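Local coordinates for esterase A (Caulobacter crescentus, PDB 5GKV), which is a penicillin-binding protein homologue of the beta-lactamase family and probably hydrolyses ester substrates by a serine-based mechanism, at residues A[76-81]-A[266-271]; A[336-341]-A[350-355]; A[24-29]-A[379-384]. One frame throughout, in Å; residues are numbered along the deposited sequence. Where two conformers were deposited one is given.

How the contacts relate
Contact 1 lies deep in the molecule, its centre about 8 Å from the centre of the chain, and pairs strands 76-77 and 266-268 of a three-stranded sheet. Contact 2 follows in series and spans the hairpin of strands 338-341 and 347-351, within the large antiparallel sheet. Contact 3 brackets both along the sequence, pairing the first long helix with the last. The centres of contacts 1 and 2, like those of contacts 2 and 3, lie about 17 Å apart; those of 1 and 3 about 22 Å. Contact 2 touches both: Ser80 OG probably bonds to Ser341 O, and Tyr383 reaches Asp351. Contact 2 thus lies between the putative active-site region and the helices near the chain ends.

Contact 1 (A[76-81]-A[266-271]); sequences TALFST and GHATAP
The carbonyl oxygen of Ala268 receives two donors: water 1, whose oxygen lies 2.8 Å from Ala268 O, and more weakly the backbone N of Thr76. The same water accepts from Thr76 OG1, so a side-chain hydroxyl is bound into the end of an antiparallel ladder. The reciprocal bond of this hydrogen-bonded pair runs from Ala268 N to Thr76 O at 3.3 Å. Two residues on, Leu78 N gives a shorter bond to Gly266 O, 2.8 Å. Between them lies the non-hydrogen-bonded pair of Ala77 and His267. Here the imidazole leans over its neighbour: Ala77 CA sits on one ring face, 4.0 Å from the His267 ring centroid and 26° off the normal, a CH-pi contact, with Ala77 CB 3.8 Å from His267 NE2. With CG anti to its own carbonyl carbon (chi1 -73°), His267 brings the ring across to the partner strand.

On the face that carries Thr76 and Ala268, Leu78 CD1 adds an apolar contact, meeting Ala268 CB at 3.6 Å, and both side chains also touch Leu206 of the third strand. Beyond the ladder the chain turns through Phe79, whose ring packs edge-to-face on Trp343, into Ser80. The place of Ser80 at the start of an SxxK sequence, beside helix 82-95, is characteristic of the active site of serine beta-lactamases and penicillin-binding proteins.

Contact 2 (A[336-341]-A[350-355]); sequences EAFGHS and ADPTRG
Phe338 and Ala350 meet ring face to methyl: Ala350 CB lies over the phenyl ring, 4.1 Å from the Phe338 centroid and 26° off its normal. Pro352 approaches the same ring differently, setting its CG beside the edge and near the plane, 3.4 Å from Phe338 CE1. The ring reaches both because CG lies between the backbone N and the carbonyl carbon (chi1 59°), which swings it toward the partner strand. Phe322 adds an edge-to-face partner, and Ile297, Thr301 and Leu280 from two helices also touch the phenyl side chain.

Underneath, Phe338 and Ala350 form a hydrogen-bonded antiparallel pair. Ala350 N to Phe338 O measures 2.7 Å and Phe338 N to Ala350 O 3.0 Å, both donors lying nearly in line with the carbonyl they meet. This is the open end of a beta hairpin in the central sheet of the beta-lactamase fold. Further along strand 338-341, His340 and Ser341 begin a His-Ser-Gly sequence that probably corresponds to the family's Lys-Thr/Ser-Gly motif, and in the conformer given Ser80 OG probably bonds to Ser341 O.

Away from the ring, Ala337 CB rests against Ala350 O at 3.3 Å. At the exposed end, the Glu336 and Thr353 side chains run at about a right angle, and Thr353 OG1 donates to Glu336 OE2 over 2.7 Å, meeting the carboxylate on its anti side and 19° out of its plane. Asp351 belongs to the turn: Asp351 OD1 accepts a bond from Arg354 N, 3.2 Å away and well above the carboxylate plane, an Asx motif, with Thr353 N a weaker donor. Asp351 OD2 is held by the hydroxyls of Tyr383 and Thr334, two bonds that may favour the charged form of this buried carboxylate.

Contact 3 (A[24-29]-A[379-384]); sequences FAAVRE and IEAAYA
The ring of Phe24 turns its edge to Ala382: Phe24 CE1 lies 3.7 Å from Ala382 O, with the oxygen in the ring plane. Phe24 occupies the N-cap position of helix 25-35, and its CG stands anti to its own carbonyl carbon (chi1 -66°), which brings the CD1-CE1 edge of the ring to the partner helix. The side chain also touches Ile49, Val54 and Val55 of the sheet, and Ser385. The second aromatic group, Tyr383, has the carbonyl oxygen of Ile379 at its ring edge, also in plane. Its side chain leaves its helix on the side away from residues 24-29.

Between the two segments the helices meet through small apolar groups, without hydrogen bonds. Val27 supplies the main projection: its CG2 comes to 3.5 Å from Ala382 CA and 3.9 Å from Ala382 CB, and it also touches the methyl of Ala381. Ala381 returns the contact by pointing its CB at the opposing backbone, 3.9 Å from Ala26 O and 4.0 Å from Val27 CA. At the more exposed margin the methyls of Ala26 and Ala381 meet tip to tip, with 4.3 Å between the two CB atoms. The pair illustrates the general rule that small residues let helices come close: with three alanines among the residues facing one another, the segment axes approach to 8.1 Å, and they run nearly antiparallel, at 162°.

Both helices lie against the large antiparallel sheet, as the terminal helices do in the beta-lactamase fold. Val27 covers Phe45 and Val55, Ala382 meets Phe47, and Ile379 extends the layer over Phe45, Cys347 and Phe349, so the first and last long helices lie side by side on one face of the sheet, touching strands 52-60, 42-49 and 347-351.

Contact 1 (A[76-81]-A[266-271])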
# COMPACT_ATOMS: atom_id res chain seq x y z
N THR A 76 -5.04 12.23 -0.02
CA THR A 76 -5.92 11.28 0.66
C THR A 76 -5.08 10.25 1.39
O THR A 76 -4.04 9.81 0.89
CB THR A 76 -6.89 10.56 -0.32
OG1 THR A 76 -7.59 11.53 -1.11
CG2 THR A 76 -7.94 9.75 0.44
N ALA A 77 -5.54 9.85 2.57
CA ALA A 77 -4.95 8.70 3.25
C ALA A 77 -5.03 7.44 2.39
O ALA A 77 -6.09 7.11 1.86
CB ALA A 77 -5.65 8.47 4.59
N LEU A 78 -3.91 6.72 2.27
CA LEU A 78 -3.82 5.56 1.39
C LEU A 78 -4.07 4.24 2.10
O LEU A 78 -4.29 3.23 1.42
CB LEU A 78 -2.42 5.50 0.74
CG LEU A 78 -1.99 6.73 -0.07
CD1 LEU A 78 -0.53 6.55 -0.59
CD2 LEU A 78 -2.98 7.02 -1.23
N PHE A 79 -4.05 4.23 3.43
CA PHE A 79 -4.11 3.02 4.25
C PHE A 79 -3.13 2.01 3.67
O PHE A 79 -1.99 2.39 3.36
CB PHE A 79 -5.57 2.57 4.37
CG PHE A 79 -6.41 3.57 5.08
CD1 PHE A 79 -6.33 3.69 6.47
CD2 PHE A 79 -7.22 4.46 4.38
CE1 PHE A 79 -7.07 4.65 7.14
CE2 PHE A 79 -7.96 5.41 5.05
CZ PHE A 79 -7.88 5.51 6.42
N SER A 80 -3.52 0.74 3.47
CA SER A 80 -2.54 -0.28 3.15
C SER A 80 -2.00 -0.17 1.73
O SER A 80 -1.06 -0.89 1.40
CB SER A 80 -3.13 -1.68 3.40
OG SER A 80 -4.46 -1.79 2.94
N THR A 81 -2.54 0.72 0.89
CA THR A 81 -1.84 0.97 -0.37
C THR A 81 -0.43 1.46 -0.09
O THR A 81 0.50 1.19 -0.86
CB THR A 81 -2.63 1.96 -1.24
OG1 THR A 81 -3.90 1.37 -1.56
CG2 THR A 81 -1.88 2.25 -2.56
N GLY A 266 0.39 6.58 4.69
CA GLY A 266 0.81 7.37 3.55
C GLY A 266 -0.32 8.26 3.05
O GLY A 266 -1.51 7.94 3.20
N HIS A 267 0.06 9.38 2.46
CA HIS A 267 -0.86 10.31 1.80
C HIS A 267 -0.34 10.64 0.42
O HIS A 267 0.85 10.96 0.26
CB HIS A 267 -1.02 11.60 2.61
CG HIS A 267 -1.82 11.43 3.87
ND1 HIS A 267 -1.29 10.86 5.01
CD2 HIS A 267 -3.10 11.75 4.16
CE1 HIS A 267 -2.23 10.82 5.94
NE2 HIS A 267 -3.33 11.36 5.46
N ALA A 268 -1.22 10.62 -0.59
CA ALA A 268 -0.75 10.84 -1.95
C ALA A 268 -1.91 11.23 -2.85
O ALA A 268 -3.08 11.12 -2.47
CB ALA A 268 -0.07 9.59 -2.52
N THR A 269 -1.57 11.65 -4.06
CA THR A 269 -2.52 11.74 -5.16
C THR A 269 -2.38 10.51 -6.05
O THR A 269 -1.36 9.80 -6.01
CB THR A 269 -2.28 12.98 -6.02
OG1 THR A 269 -1.02 12.84 -6.70
CG2 THR A 269 -2.30 14.26 -5.18
N ALA A 270 -3.41 10.26 -6.85
CA ALA A 270 -3.37 9.10 -7.75
C ALA A 270 -2.22 9.19 -8.75
O ALA A 270 -1.49 8.19 -8.91
CB ALA A 270 -4.73 8.95 -8.43
N PRO A 271 -1.97 10.32 -9.42
CA PRO A 271 -0.82 10.36 -10.35
C PRO A 271 0.52 10.12 -9.68
O PRO A 271 1.43 9.55 -10.30
CB PRO A 271 -0.89 11.77 -10.96
CG PRO A 271 -2.28 12.22 -10.74
CD PRO A 271 -2.72 11.59 -9.46
O HOH W 1 -5.57 12.08 -3.18

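Contact 2 (A[336-341]-A[350-355])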
# COMPACT_ATOMS: atom_id res chain seq x y z
N GLU A 336 1.23 -11.55 -13.55
CA GLU A 336 2.43 -11.16 -12.82
C GLU A 336 2.50 -9.66 -12.53
O GLU A 336 3.52 -9.18 -12.04
CB GLU A 336 3.70 -11.61 -13.57
CG GLU A 336 3.93 -11.02 -14.96
CD GLU A 336 3.16 -11.74 -16.08
OE1 GLU A 336 2.26 -12.57 -15.80
OE2 GLU A 336 3.45 -11.47 -17.26
N ALA A 337 1.43 -8.91 -12.81
CA ALA A 337 1.36 -7.55 -12.29
C ALA A 337 1.28 -7.59 -10.77
O ALA A 337 0.98 -8.63 -10.17
CB ALA A 337 0.16 -6.81 -12.88
N PHE A 338 1.53 -6.44 -10.13
CA PHE A 338 1.69 -6.41 -8.68
C PHE A 338 1.42 -5.00 -8.17
O PHE A 338 1.53 -4.01 -8.90
CB PHE A 338 3.10 -6.86 -8.25
CG PHE A 338 4.20 -6.01 -8.84
CD1 PHE A 338 4.74 -6.31 -10.08
CD2 PHE A 338 4.70 -4.92 -8.14
CE1 PHE A 338 5.74 -5.54 -10.61
CE2 PHE A 338 5.71 -4.13 -8.69
CZ PHE A 338 6.24 -4.46 -9.92
N GLY A 339 1.15 -4.93 -6.87
CA GLY A 339 0.87 -3.64 -6.24
C GLY A 339 0.38 -3.86 -4.84
O GLY A 339 0.80 -4.80 -4.15
N HIS A 340 -0.51 -2.98 -4.40
CA HIS A 340 -1.15 -3.19 -3.12
C HIS A 340 -2.42 -2.36 -3.08
O HIS A 340 -2.54 -1.35 -3.78
CB HIS A 340 -0.21 -2.86 -1.95
CG HIS A 340 -0.43 -3.72 -0.74
ND1 HIS A 340 -1.53 -3.60 0.08
CD2 HIS A 340 0.34 -4.70 -0.20
CE1 HIS A 340 -1.45 -4.50 1.05
NE2 HIS A 340 -0.33 -5.18 0.91
N SER A 341 -3.38 -2.83 -2.28
CA SER A 341 -4.64 -2.14 -2.13
C SER A 341 -4.79 -1.65 -0.69
O SER A 341 -4.07 -2.10 0.21
CB SER A 341 -5.82 -3.06 -2.50
OG SER A 341 -5.65 -3.53 -3.83
N ALA A 350 1.58 -2.02 -10.76
CA ALA A 350 2.52 -1.97 -11.87
C ALA A 350 2.39 -3.24 -12.70
O ALA A 350 2.18 -4.32 -12.14
CB ALA A 350 3.97 -1.83 -11.39
N ASP A 351 2.53 -3.11 -14.01
CA ASP A 351 2.52 -4.26 -14.92
C ASP A 351 3.78 -4.16 -15.77
O ASP A 351 3.81 -3.47 -16.80
CB ASP A 351 1.25 -4.25 -15.77
CG ASP A 351 1.19 -5.40 -16.76
OD1 ASP A 351 2.18 -6.18 -16.89
OD2 ASP A 351 0.14 -5.52 -17.43
N PRO A 352 4.86 -4.83 -15.35
CA PRO A 352 6.11 -4.74 -16.14
C PRO A 352 5.99 -5.38 -17.51
O PRO A 352 6.74 -5.00 -18.41
CB PRO A 352 7.14 -5.48 -15.27
CG PRO A 352 6.58 -5.43 -13.89
CD PRO A 352 5.07 -5.51 -14.07
N THR A 353 5.07 -6.34 -17.68
CA THR A 353 4.95 -7.03 -18.96
C THR A 353 4.38 -6.11 -20.04
O THR A 353 4.86 -6.10 -21.17
CB THR A 353 4.07 -8.26 -18.81
OG1 THR A 353 4.66 -9.15 -17.85
CG2 THR A 353 3.91 -8.98 -20.13
N ARG A 354 3.35 -5.33 -19.70
CA ARG A 354 2.75 -4.39 -20.63
C ARG A 354 3.32 -2.98 -20.51
O ARG A 354 3.01 -2.13 -21.35
CB ARG A 354 1.23 -4.35 -20.43
CG ARG A 354 0.55 -5.72 -20.37
CD ARG A 354 0.31 -6.30 -21.74
NE ARG A 354 -0.61 -5.48 -22.53
CZ ARG A 354 -1.92 -5.67 -22.58
NH1 ARG A 354 -2.49 -6.66 -21.89
NH2 ARG A 354 -2.67 -4.88 -23.33
N GLY A 355 4.14 -2.71 -19.50
CA GLY A 355 4.69 -1.37 -19.33
C GLY A 355 3.73 -0.34 -18.76
O GLY A 355 3.99 0.86 -18.88

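Contact 3 (A[24-29]-A[379-384])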
# COMPACT_ATOMS: atom_id res chain seq x y z
N PHE A 24 -8.61 6.50 -24.50
CA PHE A 24 -9.07 5.99 -23.22
C PHE A 24 -10.47 6.49 -22.86
O PHE A 24 -10.82 6.57 -21.68
CB PHE A 24 -8.07 6.32 -22.12
CG PHE A 24 -6.74 5.62 -22.29
CD1 PHE A 24 -6.60 4.30 -21.92
CD2 PHE A 24 -5.65 6.28 -22.83
CE1 PHE A 24 -5.40 3.63 -22.07
CE2 PHE A 24 -4.44 5.62 -22.99
CZ PHE A 24 -4.31 4.30 -22.61
N ALA A 25 -11.29 6.80 -23.87
CA ALA A 25 -12.65 7.27 -23.61
C ALA A 25 -13.43 6.32 -22.72
O ALA A 25 -14.25 6.76 -21.92
CB ALA A 25 -13.40 7.50 -24.93
N ALA A 26 -13.20 5.00 -22.85
CA ALA A 26 -13.92 4.06 -21.99
C ALA A 26 -13.61 4.28 -20.51
O ALA A 26 -14.48 4.07 -19.65
CB ALA A 26 -13.56 2.61 -22.38
N VAL A 27 -12.39 4.71 -20.20
CA VAL A 27 -12.06 4.98 -18.80
C VAL A 27 -12.91 6.13 -18.27
O VAL A 27 -13.47 6.05 -17.17
CB VAL A 27 -10.56 5.28 -18.65
CG1 VAL A 27 -10.23 5.58 -17.20
CG2 VAL A 27 -9.74 4.06 -19.12
N ARG A 28 -13.03 7.22 -19.04
CA ARG A 28 -13.86 8.34 -18.60
C ARG A 28 -15.31 7.90 -18.41
O ARG A 28 -15.97 8.31 -17.45
CB ARG A 28 -13.78 9.51 -19.59
CG ARG A 28 -14.63 10.72 -19.17
CD ARG A 28 -14.70 11.81 -20.24
NE ARG A 28 -13.42 12.38 -20.68
CZ ARG A 28 -12.85 13.48 -20.18
NH1 ARG A 28 -13.41 14.16 -19.18
NH2 ARG A 28 -11.69 13.92 -20.68
N GLU A 29 -15.82 7.05 -19.31
CA GLU A 29 -17.19 6.57 -19.18
C GLU A 29 -17.39 5.80 -17.88
O GLU A 29 -18.37 6.02 -17.15
CB GLU A 29 -17.55 5.67 -20.36
CG GLU A 29 -17.66 6.41 -21.68
CD GLU A 29 -19.03 7.04 -21.88
OE1 GLU A 29 -20.01 6.56 -21.26
OE2 GLU A 29 -19.12 8.01 -22.66
N ILE A 379 -9.57 -0.06 -14.09
CA ILE A 379 -8.38 -0.71 -14.61
C ILE A 379 -8.74 -1.59 -15.81
O ILE A 379 -8.00 -1.64 -16.80
CB ILE A 379 -7.68 -1.52 -13.49
CG1 ILE A 379 -7.16 -0.55 -12.41
CG2 ILE A 379 -6.54 -2.37 -14.05
CD1 ILE A 379 -6.74 -1.25 -11.11
N GLU A 380 -9.87 -2.27 -15.74
CA GLU A 380 -10.27 -3.12 -16.86
C GLU A 380 -10.59 -2.27 -18.09
O GLU A 380 -10.21 -2.62 -19.21
CB GLU A 380 -11.46 -4.00 -16.44
CG GLU A 380 -11.01 -5.04 -15.39
CD GLU A 380 -12.11 -6.00 -14.96
OE1 GLU A 380 -13.30 -5.65 -15.11
OE2 GLU A 380 -11.78 -7.11 -14.47
N ALA A 381 -11.22 -1.11 -17.90
CA ALA A 381 -11.45 -0.21 -19.02
C ALA A 381 -10.15 0.31 -19.61
O ALA A 381 -10.03 0.48 -20.83
CB ALA A 381 -12.33 0.97 -18.59
N ALA A 382 -9.17 0.60 -18.75
CA ALA A 382 -7.89 1.09 -19.25
C ALA A 382 -7.21 0.02 -20.11
O ALA A 382 -6.73 0.31 -21.21
CB ALA A 382 -6.99 1.52 -18.09
N TYR A 383 -7.18 -1.23 -19.61
CA TYR A 383 -6.57 -2.30 -20.39
C TYR A 383 -7.33 -2.57 -21.68
O TYR A 383 -6.71 -2.90 -22.71
CB TYR A 383 -6.48 -3.58 -19.56
CG TYR A 383 -5.21 -3.68 -18.73
CD1 TYR A 383 -5.19 -3.26 -17.40
CD2 TYR A 383 -4.04 -4.22 -19.27
CE1 TYR A 383 -4.02 -3.35 -16.64
CE2 TYR A 383 -2.88 -4.32 -18.52
CZ TYR A 383 -2.88 -3.88 -17.20
OH TYR A 383 -1.74 -3.98 -16.45
N ALA A 384 -8.67 -2.48 -21.66
CA ALA A 384 -9.45 -2.69 -22.87
C ALA A 384 -9.23 -1.59 -23.90
O ALA A 384 -9.64 -1.75 -25.06
CB ALA A 384 -10.94 -2.79 -22.54